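Side-chain contacts in nitrogenase molybdenum-iron protein alpha chain (Clostridium pasteurianum, PDB 4WES), which forms part of the molybdenum-iron component of nitrogenase, whose metal clusters serve the reduction of dinitrogen to ammonium: residues 466-471 against 483-488; 349-354 against 497-502; 92-97 against 246-251. All coordinates share one frame; numbering follows the deposited sequence.

In the fold
Interactions 1 and 2 are buried and adjoin, with centres 14 Å apart; interaction 3 lies at the surface, its centre about 30 Å from those of the other two. The loop 483-488 joins the first two: it follows helix 465-473, leads toward helix 492-507, and reaches residues 349-354 through the hydroxyls of Tyr484 and Tyr351. Both segments of interaction 1 fall between the two segments of interaction 2 in sequence. Their chemistry differs with place. Interaction 1 is a direct, buried salt bridge near the homocitrate, interaction 2 is sulfur and rings without a cross-segment hydrogen bond, and interaction 3 is a long salt bridge with a water linking the two charged groups, away from the clusters.

Interaction 1: residues 466-471 against 483-488; sequences KEKFVI and SYDYNG
Helix 465-473, which leads into the homocitrate pocket through Lys466, is tied by Lys468 to Asp485 in the loop just after the cluster ligand His482. The two side chains approach from opposite directions across backbones whose CA atoms, in Lys468 and Asp485, stay 10.0 Å apart. Lys468 bridges that gap as a nearly straight rod: its CG lies anti to the backbone N (chi1 179°), the next two torsions are also extended, and a single bend at the last one turns the ammonium onto the carboxylate. Lys468 NZ donates to Asp485 OD2 at 2.8 Å, a salt bridge in which the donor sits 35° above the carboxylate plane. The other oxygen is further off, with Asp485 OD1 3.6 Å from Lys468 NZ, making the grip one-sided. The methylene beside the charge follows, Lys468 CE standing 3.4 Å from Asp485 OD2. Further back along the chain, Lys468 CD lies 3.8 Å above one face of the neighbouring Phe469 ring, toward its rim.

Second partners fix both groups. Lys468 NZ also donates to Ser478 O, and Asp485 OD1 receives the backbone N of Gln480. The loop itself is tightly wound: Tyr484, Asp485 and Tyr486 all take left-handed backbone angles, and an ST turn brings Asp485 N to Ser483 OG at 3.2 Å. A beta chain is close by, its Gln308 meeting Asp485 O.

Both charged residues are buried, and their opposite signs probably stabilise each other's ionised form. Because Asp485 spends one oxygen on a backbone amide and the other on Lys468, the carboxylate should be held against rotation, and the loop leaving His482 is tied to helix 465-473, whose Lys466 touches the homocitrate.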
loop_
_atom_site.group_PDB
_atom_site.type_symbol
_atom_site.label_atom_id
_atom_site.label_comp_id
_atom_site.label_asym_id
_atom_site.label_seq_id
_atom_site.Cartn_x
_atom_site.Cartn_y
_atom_site.Cartn_z
ATOM N N LYS A 466 -0.063 23.951 -14.110
ATOM C CA LYS A 466 1.305 24.320 -14.487
ATOM C C LYS A 466 1.871 25.352 -13.527
ATOM O O LYS A 466 3.085 25.356 -13.279
ATOM C CB LYS A 466 1.380 24.800 -15.930
ATOM C CG LYS A 466 0.904 23.730 -16.923
ATOM C CD LYS A 466 1.139 24.086 -18.381
ATOM C CE LYS A 466 0.526 25.366 -18.870
ATOM N NZ LYS A 466 -0.955 25.399 -18.734
ATOM N N GLU A 467 1.035 26.225 -12.992
ATOM C CA GLU A 467 1.478 27.234 -12.050
ATOM C C GLU A 467 1.514 26.736 -10.625
ATOM O O GLU A 467 2.299 27.250 -9.804
ATOM C CB GLU A 467 0.571 28.462 -12.118
ATOM C CG GLU A 467 0.392 29.111 -13.488
ATOM C CD GLU A 467 -0.810 28.616 -14.284
ATOM O OE1 GLU A 467 -1.319 27.497 -13.998
ATOM O OE2 GLU A 467 -1.246 29.383 -15.193
ATOM N N LYS A 468 0.660 25.780 -10.277
ATOM C CA LYS A 468 0.393 25.451 -8.861
ATOM C C LYS A 468 1.705 25.214 -8.082
ATOM O O LYS A 468 1.908 25.811 -7.026
ATOM C CB LYS A 468 -0.466 24.189 -8.740
ATOM C CG LYS A 468 -0.741 23.825 -7.289
ATOM C CD LYS A 468 -1.472 22.495 -7.143
ATOM C CE LYS A 468 -1.750 22.108 -5.712
ATOM N NZ LYS A 468 -2.923 22.803 -5.134
ATOM N N PHE A 469 2.519 24.296 -8.568
ATOM C CA PHE A 469 3.704 23.907 -7.804
ATOM C C PHE A 469 4.811 24.972 -7.858
ATOM O O PHE A 469 5.610 25.055 -6.931
ATOM C CB PHE A 469 4.188 22.517 -8.202
ATOM C CG PHE A 469 3.137 21.475 -8.007
ATOM C CD1 PHE A 469 2.676 21.157 -6.732
ATOM C CD2 PHE A 469 2.599 20.793 -9.092
ATOM C CE1 PHE A 469 1.667 20.232 -6.545
ATOM C CE2 PHE A 469 1.604 19.861 -8.902
ATOM C CZ PHE A 469 1.138 19.584 -7.649
ATOM N N VAL A 470 4.850 25.758 -8.922
ATOM C CA VAL A 470 5.787 26.880 -8.977
ATOM C C VAL A 470 5.502 27.814 -7.821
ATOM O O VAL A 470 6.410 28.254 -7.107
ATOM C CB VAL A 470 5.648 27.645 -10.331
ATOM C CG1 VAL A 470 6.458 28.927 -10.345
ATOM C CG2 VAL A 470 6.031 26.741 -11.495
ATOM N N ILE A 471 4.227 28.137 -7.634
ATOM C CA ILE A 471 3.804 29.055 -6.592
ATOM C C ILE A 471 4.081 28.416 -5.197
ATOM O O ILE A 471 4.625 29.059 -4.290
ATOM C CB ILE A 471 2.297 29.384 -6.744
ATOM C CG1 ILE A 471 2.046 30.120 -8.057
ATOM C CG2 ILE A 471 1.803 30.192 -5.540
ATOM C CD1 ILE A 471 0.584 30.041 -8.518
ATOM N N SER A 483 -9.253 22.480 -12.248
ATOM C CA SER A 483 -9.527 21.132 -11.780
ATOM C C SER A 483 -10.113 21.048 -10.389
ATOM O O SER A 483 -10.476 19.949 -9.927
ATOM C CB SER A 483 -8.262 20.291 -11.764
ATOM O OG SER A 483 -7.413 20.736 -10.689
ATOM N N TYR A 484 -10.127 22.179 -9.681
ATOM C CA TYR A 484 -10.633 22.214 -8.308
ATOM C C TYR A 484 -9.835 21.323 -7.370
ATOM O O TYR A 484 -10.325 20.913 -6.328
ATOM C CB TYR A 484 -12.114 21.881 -8.218
ATOM C CG TYR A 484 -13.064 22.729 -9.026
ATOM C CD1 TYR A 484 -12.762 24.019 -9.418
ATOM C CD2 TYR A 484 -14.339 22.253 -9.319
ATOM C CE1 TYR A 484 -13.683 24.810 -10.066
ATOM C CE2 TYR A 484 -15.269 23.041 -9.973
ATOM C CZ TYR A 484 -14.950 24.334 -10.314
ATOM O OH TYR A 484 -15.867 25.195 -10.912
ATOM N N ASP A 485 -8.571 21.031 -7.720
ATOM C CA ASP A 485 -7.788 20.095 -6.937
ATOM C C ASP A 485 -8.572 18.821 -6.668
ATOM O O ASP A 485 -8.485 18.196 -5.629
ATOM C CB ASP A 485 -7.286 20.739 -5.643
ATOM C CG ASP A 485 -6.183 21.741 -5.917
ATOM O OD1 ASP A 485 -6.447 22.968 -5.803
ATOM O OD2 ASP A 485 -5.041 21.320 -6.258
ATOM N N TYR A 486 -9.340 18.369 -7.681
ATOM C CA TYR A 486 -9.917 17.031 -7.657
ATOM C C TYR A 486 -11.056 16.947 -6.625
ATOM O O TYR A 486 -11.348 15.869 -6.129
ATOM C CB TYR A 486 -8.810 15.911 -7.486
ATOM C CG TYR A 486 -7.588 16.356 -8.249
ATOM C CD1 TYR A 486 -7.627 16.543 -9.614
ATOM C CD2 TYR A 486 -6.425 16.731 -7.594
ATOM C CE1 TYR A 486 -6.601 17.088 -10.306
ATOM C CE2 TYR A 486 -5.364 17.295 -8.282
ATOM C CZ TYR A 486 -5.465 17.503 -9.626
ATOM O OH TYR A 486 -4.407 18.110 -10.277
ATOM N N ASN A 487 -11.704 18.089 -6.431
ATOM C CA ASN A 487 -12.851 18.265 -5.553
ATOM C C ASN A 487 -14.056 18.813 -6.336
ATOM O O ASN A 487 -14.014 19.011 -7.540
ATOM C CB ASN A 487 -12.506 19.249 -4.430
ATOM C CG ASN A 487 -11.351 18.779 -3.594
ATOM O OD1 ASN A 487 -11.344 17.649 -3.099
ATOM N ND2 ASN A 487 -10.319 19.631 -3.460
ATOM N N GLY A 488 -15.139 19.058 -5.625
ATOM C CA GLY A 488 -16.314 19.667 -6.209
ATOM C C GLY A 488 -17.592 18.970 -5.794
ATOM O O GLY A 488 -17.550 17.853 -5.284
#

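Interaction 2: residues 349-354 against 497-502; sequences HTYMNM and VNFGHE
Phe499 of helix 492-507 takes Met354 over one ring face and meets Tyr351 obliquely through CE2, joining that helix to the two short helical pieces after strand 338-343. The tight part is the methionine. Met354 CE stands over the Phe499 face, 3.8 Å from the centroid of that ring and only 21° off its normal, a CH-pi contact; the nearest ring atom, Phe499 CD1, is 3.5 Å from Met354 CE. The chain of Met354 is extended up to the sulfur and bends at its last torsion (chi3 53°), which folds the methyl group over the ring. Met354 SD stays more oblique, 4.5 Å from the Phe499 centroid, as a Met-aromatic contact.

Tyr351 meets the ring more loosely. Its CE1 is 3.9 Å from Phe499 CE2, while the two centroids lie 5.5 Å apart with planes at 45°, neither stacked nor edge-to-face. Tyr490 adds an edge-to-face partner for Phe499. On the partly exposed sides of the helix, Val497 rests on helix 306-334 and His501 NE2 bonds Asp326 OD1.

Cohesion here is dispersion between a polarisable thioether and aromatic carbon. The phenol hydroxyl of Tyr351 is hydrogen-bonded to that of Tyr484; the Tyr351 side chain itself comes within about 8 Å of the iron-molybdenum cluster, and the apolar contact thus borders a polar link near the cofactor.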
loop_
_atom_site.group_PDB
_atom_site.type_symbol
_atom_site.label_atom_id
_atom_site.label_comp_id
_atom_site.label_asym_id
_atom_site.label_seq_id
_atom_site.Cartn_x
_atom_site.Cartn_y
_atom_site.Cartn_z
ATOM N N HIS A 349 -13.182 35.763 -13.039
ATOM C CA HIS A 349 -14.236 36.694 -12.703
ATOM C C HIS A 349 -15.299 36.045 -11.810
ATOM O O HIS A 349 -15.692 36.584 -10.763
ATOM C CB HIS A 349 -14.874 37.230 -13.980
ATOM C CG HIS A 349 -15.916 38.259 -13.737
ATOM N ND1 HIS A 349 -16.834 38.632 -14.696
ATOM C CD2 HIS A 349 -16.189 38.999 -12.630
ATOM C CE1 HIS A 349 -17.609 39.569 -14.182
ATOM N NE2 HIS A 349 -17.238 39.813 -12.940
ATOM N N THR A 350 -15.767 34.864 -12.218
ATOM C CA THR A 350 -16.926 34.300 -11.520
ATOM C C THR A 350 -16.636 33.915 -10.061
ATOM O O THR A 350 -17.559 33.891 -9.263
ATOM C CB THR A 350 -17.550 33.174 -12.330
ATOM O OG1 THR A 350 -16.554 32.200 -12.573
ATOM C CG2 THR A 350 -18.158 33.700 -13.599
ATOM N N TYR A 351 -15.370 33.603 -9.725
ATOM C CA TYR A 351 -15.002 33.297 -8.343
ATOM C C TYR A 351 -14.820 34.528 -7.431
ATOM O O TYR A 351 -14.663 34.385 -6.222
ATOM C CB TYR A 351 -13.754 32.366 -8.303
ATOM C CG TYR A 351 -14.175 30.926 -8.483
ATOM C CD1 TYR A 351 -14.316 30.110 -7.380
ATOM C CD2 TYR A 351 -14.464 30.398 -9.733
ATOM C CE1 TYR A 351 -14.792 28.827 -7.511
ATOM C CE2 TYR A 351 -14.939 29.093 -9.891
ATOM C CZ TYR A 351 -15.100 28.299 -8.777
ATOM O OH TYR A 351 -15.615 27.038 -8.847
ATOM N N MET A 352 -14.832 35.726 -8.007
ATOM C CA MET A 352 -14.508 36.914 -7.211
ATOM C C MET A 352 -15.500 37.173 -6.092
ATOM O O MET A 352 -15.091 37.574 -4.987
ATOM C CB MET A 352 -14.430 38.140 -8.116
ATOM C CG MET A 352 -13.122 38.189 -8.883
ATOM S SD MET A 352 -13.036 39.605 -9.984
ATOM C CE MET A 352 -11.312 39.514 -10.457
ATOM N N ASN A 353 -16.807 37.021 -6.342
ATOM C CA ASN A 353 -17.755 37.394 -5.304
ATOM C C ASN A 353 -17.675 36.485 -4.077
ATOM O O ASN A 353 -17.902 36.937 -2.960
ATOM C CB ASN A 353 -19.191 37.487 -5.840
ATOM C CG ASN A 353 -19.878 36.129 -6.023
ATOM O OD1 ASN A 353 -20.471 35.590 -5.096
ATOM N ND2 ASN A 353 -19.802 35.571 -7.208
ATOM N N MET A 354 -17.293 35.222 -4.300
ATOM C CA MET A 354 -17.138 34.283 -3.205
ATOM C C MET A 354 -15.950 34.708 -2.345
ATOM O O MET A 354 -16.048 34.802 -1.110
ATOM C CB MET A 354 -16.976 32.873 -3.761
ATOM C CG MET A 354 -16.844 31.840 -2.662
ATOM S SD MET A 354 -17.413 30.212 -3.097
ATOM C CE MET A 354 -16.501 29.871 -4.609
ATOM N N VAL A 497 -19.587 25.756 0.354
ATOM C CA VAL A 497 -19.084 25.037 1.520
ATOM C C VAL A 497 -17.876 24.179 1.143
ATOM O O VAL A 497 -16.869 24.156 1.870
ATOM C CB VAL A 497 -20.217 24.228 2.143
ATOM C CG1 VAL A 497 -19.703 23.343 3.277
ATOM C CG2 VAL A 497 -21.348 25.153 2.615
ATOM N N ASN A 498 -17.962 23.443 0.024
ATOM C CA ASN A 498 -16.841 22.613 -0.389
ATOM C C ASN A 498 -15.588 23.479 -0.629
ATOM O O ASN A 498 -14.478 23.139 -0.181
ATOM C CB ASN A 498 -17.200 21.815 -1.616
ATOM C CG ASN A 498 -18.317 20.829 -1.379
ATOM O OD1 ASN A 498 -18.514 20.350 -0.254
ATOM N ND2 ASN A 498 -19.001 20.454 -2.454
ATOM N N PHE A 499 -15.778 24.559 -1.368
ATOM C CA PHE A 499 -14.679 25.449 -1.712
ATOM C C PHE A 499 -14.091 26.078 -0.452
ATOM O O PHE A 499 -12.862 26.104 -0.288
ATOM C CB PHE A 499 -15.213 26.558 -2.640
ATOM C CG PHE A 499 -14.182 27.583 -3.009
ATOM C CD1 PHE A 499 -14.041 28.770 -2.315
ATOM C CD2 PHE A 499 -13.346 27.399 -4.091
ATOM C CE1 PHE A 499 -13.067 29.707 -2.650
ATOM C CE2 PHE A 499 -12.393 28.345 -4.432
ATOM C CZ PHE A 499 -12.266 29.479 -3.711
ATOM N N GLY A 500 -14.933 26.584 0.430
ATOM C CA GLY A 500 -14.422 27.255 1.609
ATOM C C GLY A 500 -13.644 26.354 2.531
ATOM O O GLY A 500 -12.574 26.738 3.021
ATOM N N HIS A 501 -14.111 25.138 2.756
ATOM C CA HIS A 501 -13.365 24.232 3.616
ATOM C C HIS A 501 -12.043 23.854 3.006
ATOM O O HIS A 501 -11.042 23.708 3.719
ATOM C CB HIS A 501 -14.190 23.021 4.044
ATOM C CG HIS A 501 -15.135 23.325 5.154
ATOM N ND1 HIS A 501 -14.709 23.719 6.408
ATOM C CD2 HIS A 501 -16.487 23.373 5.165
ATOM C CE1 HIS A 501 -15.774 23.949 7.157
ATOM N NE2 HIS A 501 -16.863 23.779 6.421
ATOM N N GLU A 502 -12.012 23.614 1.697
ATOM C CA GLU A 502 -10.760 23.315 1.052
ATOM C C GLU A 502 -9.778 24.479 1.167
ATOM O O GLU A 502 -8.554 24.277 1.312
ATOM C CB GLU A 502 -10.982 22.887 -0.397
ATOM C CG GLU A 502 -11.560 21.487 -0.497
ATOM C CD GLU A 502 -10.599 20.369 -0.103
ATOM O OE1 GLU A 502 -9.420 20.553 -0.243
ATOM O OE2 GLU A 502 -11.095 19.284 0.255
#

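Interaction 3: residues 92-97 against 246-251; sequences KPENGT and YEKVQN
The carboxylate of Glu94 is the flat group that meets Lys248: the ammonium lies beyond OE2 and a bridging water beyond OE1. The contact joins a tight turn to a short helix. In the loop after helix 77-81, Gly96 N bonds Pro93 O and Thr97 N bonds Glu94 O, two overlapping beta turns; helix 246-250 connects strands 235-239 and 257-260 of one parallel sheet.

Glu94 OE2 and Lys248 NZ are 3.7 Å apart, a long salt bridge without a direct hydrogen bond. A water bridges the two groups, donating to Glu94 OE1 at 2.8 Å and accepting from Lys248 NZ at 2.7 Å. Each side chain bends to get there: Glu94 kinks at its second torsion (chi2 70°), Lys248 at its third, and they pass at a slant. Glu94 OE1 has a stronger partner in Lys67 NZ, which also holds Lys92 O, so Lys248 is the second, weaker cation of this carboxylate. Both residues are partly exposed, where solvent would be expected to screen the attraction.

Another flat group, the Asn251 amide, closes the far end of the helix, where the chain leaves helical angles: Asn251 ND2 donates to Glu247 O at 3.0 Å, coming from above the carbonyl plane, 37° out of it.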
loop_
_atom_site.group_PDB
_atom_site.type_symbol
_atom_site.label_atom_id
_atom_site.label_comp_id
_atom_site.label_asym_id
_atom_site.label_seq_id
_atom_site.Cartn_x
_atom_site.Cartn_y
_atom_site.Cartn_z
ATOM N N LYS A 92 -23.039 10.754 -16.083
ATOM C CA LYS A 92 -23.635 9.519 -15.646
ATOM C C LYS A 92 -24.594 9.020 -16.739
ATOM O O LYS A 92 -25.090 9.816 -17.536
ATOM C CB LYS A 92 -24.332 9.678 -14.320
ATOM C CG LYS A 92 -25.440 10.626 -14.338
ATOM C CD LYS A 92 -25.948 10.973 -12.898
ATOM C CE LYS A 92 -27.029 12.032 -12.935
ATOM N NZ LYS A 92 -28.213 11.566 -13.719
ATOM N N PRO A 93 -24.853 7.715 -16.794
ATOM C CA PRO A 93 -25.804 7.229 -17.782
ATOM C C PRO A 93 -27.160 7.925 -17.633
ATOM O O PRO A 93 -27.707 7.989 -16.539
ATOM C CB PRO A 93 -25.927 5.761 -17.440
ATOM C CG PRO A 93 -24.760 5.428 -16.652
ATOM C CD PRO A 93 -24.314 6.652 -15.955
ATOM N N GLU A 94 -27.692 8.432 -18.735
ATOM C CA GLU A 94 -28.948 9.165 -18.657
ATOM C C GLU A 94 -30.055 8.212 -18.203
ATOM O O GLU A 94 -30.161 7.104 -18.712
ATOM C CB GLU A 94 -29.319 9.799 -19.992
ATOM C CG GLU A 94 -30.429 10.847 -19.910
ATOM C CD GLU A 94 -30.043 12.148 -19.210
ATOM O OE1 GLU A 94 -28.844 12.404 -18.987
ATOM O OE2 GLU A 94 -30.972 12.962 -18.926
ATOM N N ASN A 95 -30.846 8.629 -17.218
ATOM C CA ASN A 95 -31.917 7.797 -16.677
ATOM C C ASN A 95 -31.400 6.485 -16.121
ATOM O O ASN A 95 -32.178 5.551 -15.923
ATOM C CB ASN A 95 -33.038 7.528 -17.725
ATOM C CG ASN A 95 -33.590 8.797 -18.292
ATOM O OD1 ASN A 95 -33.616 9.019 -19.514
ATOM N ND2 ASN A 95 -33.982 9.672 -17.406
ATOM N N GLY A 96 -30.116 6.429 -15.800
ATOM C CA GLY A 96 -29.501 5.214 -15.297
ATOM C C GLY A 96 -29.099 4.201 -16.350
ATOM O O GLY A 96 -28.434 3.236 -16.029
ATOM N N THR A 97 -29.491 4.428 -17.606
ATOM C CA THR A 97 -29.343 3.430 -18.648
ATOM C C THR A 97 -28.616 3.877 -19.914
ATOM O O THR A 97 -28.225 3.030 -20.710
ATOM C CB THR A 97 -30.720 2.894 -19.078
ATOM O OG1 THR A 97 -31.526 3.993 -19.510
ATOM C CG2 THR A 97 -31.366 2.180 -17.926
ATOM N N TYR A 246 -26.636 13.937 -26.406
ATOM C CA TYR A 246 -26.756 14.525 -27.729
ATOM C C TYR A 246 -28.168 15.040 -27.984
ATOM O O TYR A 246 -28.385 16.144 -28.509
ATOM C CB TYR A 246 -26.332 13.474 -28.762
ATOM C CG TYR A 246 -26.329 13.957 -30.177
ATOM C CD1 TYR A 246 -25.294 14.737 -30.664
ATOM C CD2 TYR A 246 -27.365 13.612 -31.062
ATOM C CE1 TYR A 246 -25.257 15.174 -31.958
ATOM C CE2 TYR A 246 -27.317 14.041 -32.375
ATOM C CZ TYR A 246 -26.287 14.820 -32.830
ATOM O OH TYR A 246 -26.280 15.254 -34.122
ATOM N N GLU A 247 -29.177 14.241 -27.601
ATOM C CA GLU A 247 -30.565 14.621 -27.825
ATOM C C GLU A 247 -30.924 15.899 -27.080
ATOM O O GLU A 247 -31.692 16.726 -27.594
ATOM C CB GLU A 247 -31.461 13.462 -27.435
ATOM C CG GLU A 247 -32.949 13.743 -27.593
ATOM C CD GLU A 247 -33.743 12.522 -27.237
ATOM O OE1 GLU A 247 -34.436 12.569 -26.202
ATOM O OE2 GLU A 247 -33.664 11.528 -27.990
ATOM N N LYS A 248 -30.398 16.092 -25.878
ATOM C CA LYS A 248 -30.696 17.338 -25.171
ATOM C C LYS A 248 -30.121 18.529 -25.913
ATOM O O LYS A 248 -30.744 19.605 -25.971
ATOM C CB LYS A 248 -30.251 17.298 -23.703
ATOM C CG LYS A 248 -31.252 16.472 -22.909
ATOM C CD LYS A 248 -30.877 15.990 -21.553
ATOM C CE LYS A 248 -30.805 17.091 -20.578
ATOM N NZ LYS A 248 -30.548 16.641 -19.142
ATOM N N VAL A 249 -28.907 18.404 -26.466
ATOM C CA VAL A 249 -28.385 19.494 -27.250
ATOM C C VAL A 249 -29.254 19.741 -28.494
ATOM O O VAL A 249 -29.533 20.892 -28.859
ATOM C CB VAL A 249 -26.906 19.263 -27.608
ATOM C CG1 VAL A 249 -26.335 20.446 -28.352
ATOM C CG2 VAL A 249 -26.063 18.984 -26.350
ATOM N N GLN A 250 -29.703 18.667 -29.137
ATOM C CA GLN A 250 -30.624 18.815 -30.280
ATOM C C GLN A 250 -31.898 19.564 -29.959
ATOM O O GLN A 250 -32.480 20.196 -30.834
ATOM C CB GLN A 250 -31.019 17.451 -30.834
ATOM C CG GLN A 250 -29.920 16.715 -31.572
ATOM C CD GLN A 250 -30.471 15.457 -32.192
ATOM O OE1 GLN A 250 -31.031 14.620 -31.467
ATOM N NE2 GLN A 250 -30.331 15.326 -33.496
ATOM N N ASN A 251 -32.327 19.488 -28.706
ATOM C CA ASN A 251 -33.522 20.166 -28.247
ATOM C C ASN A 251 -33.245 21.425 -27.423
ATOM O O ASN A 251 -34.130 21.914 -26.722
ATOM C CB ASN A 251 -34.400 19.197 -27.482
ATOM C CG ASN A 251 -35.041 18.181 -28.382
ATOM O OD1 ASN A 251 -35.953 18.506 -29.133
ATOM N ND2 ASN A 251 -34.545 16.966 -28.358
HETATM O O HOH W 1 -28.341 15.065 -19.583
#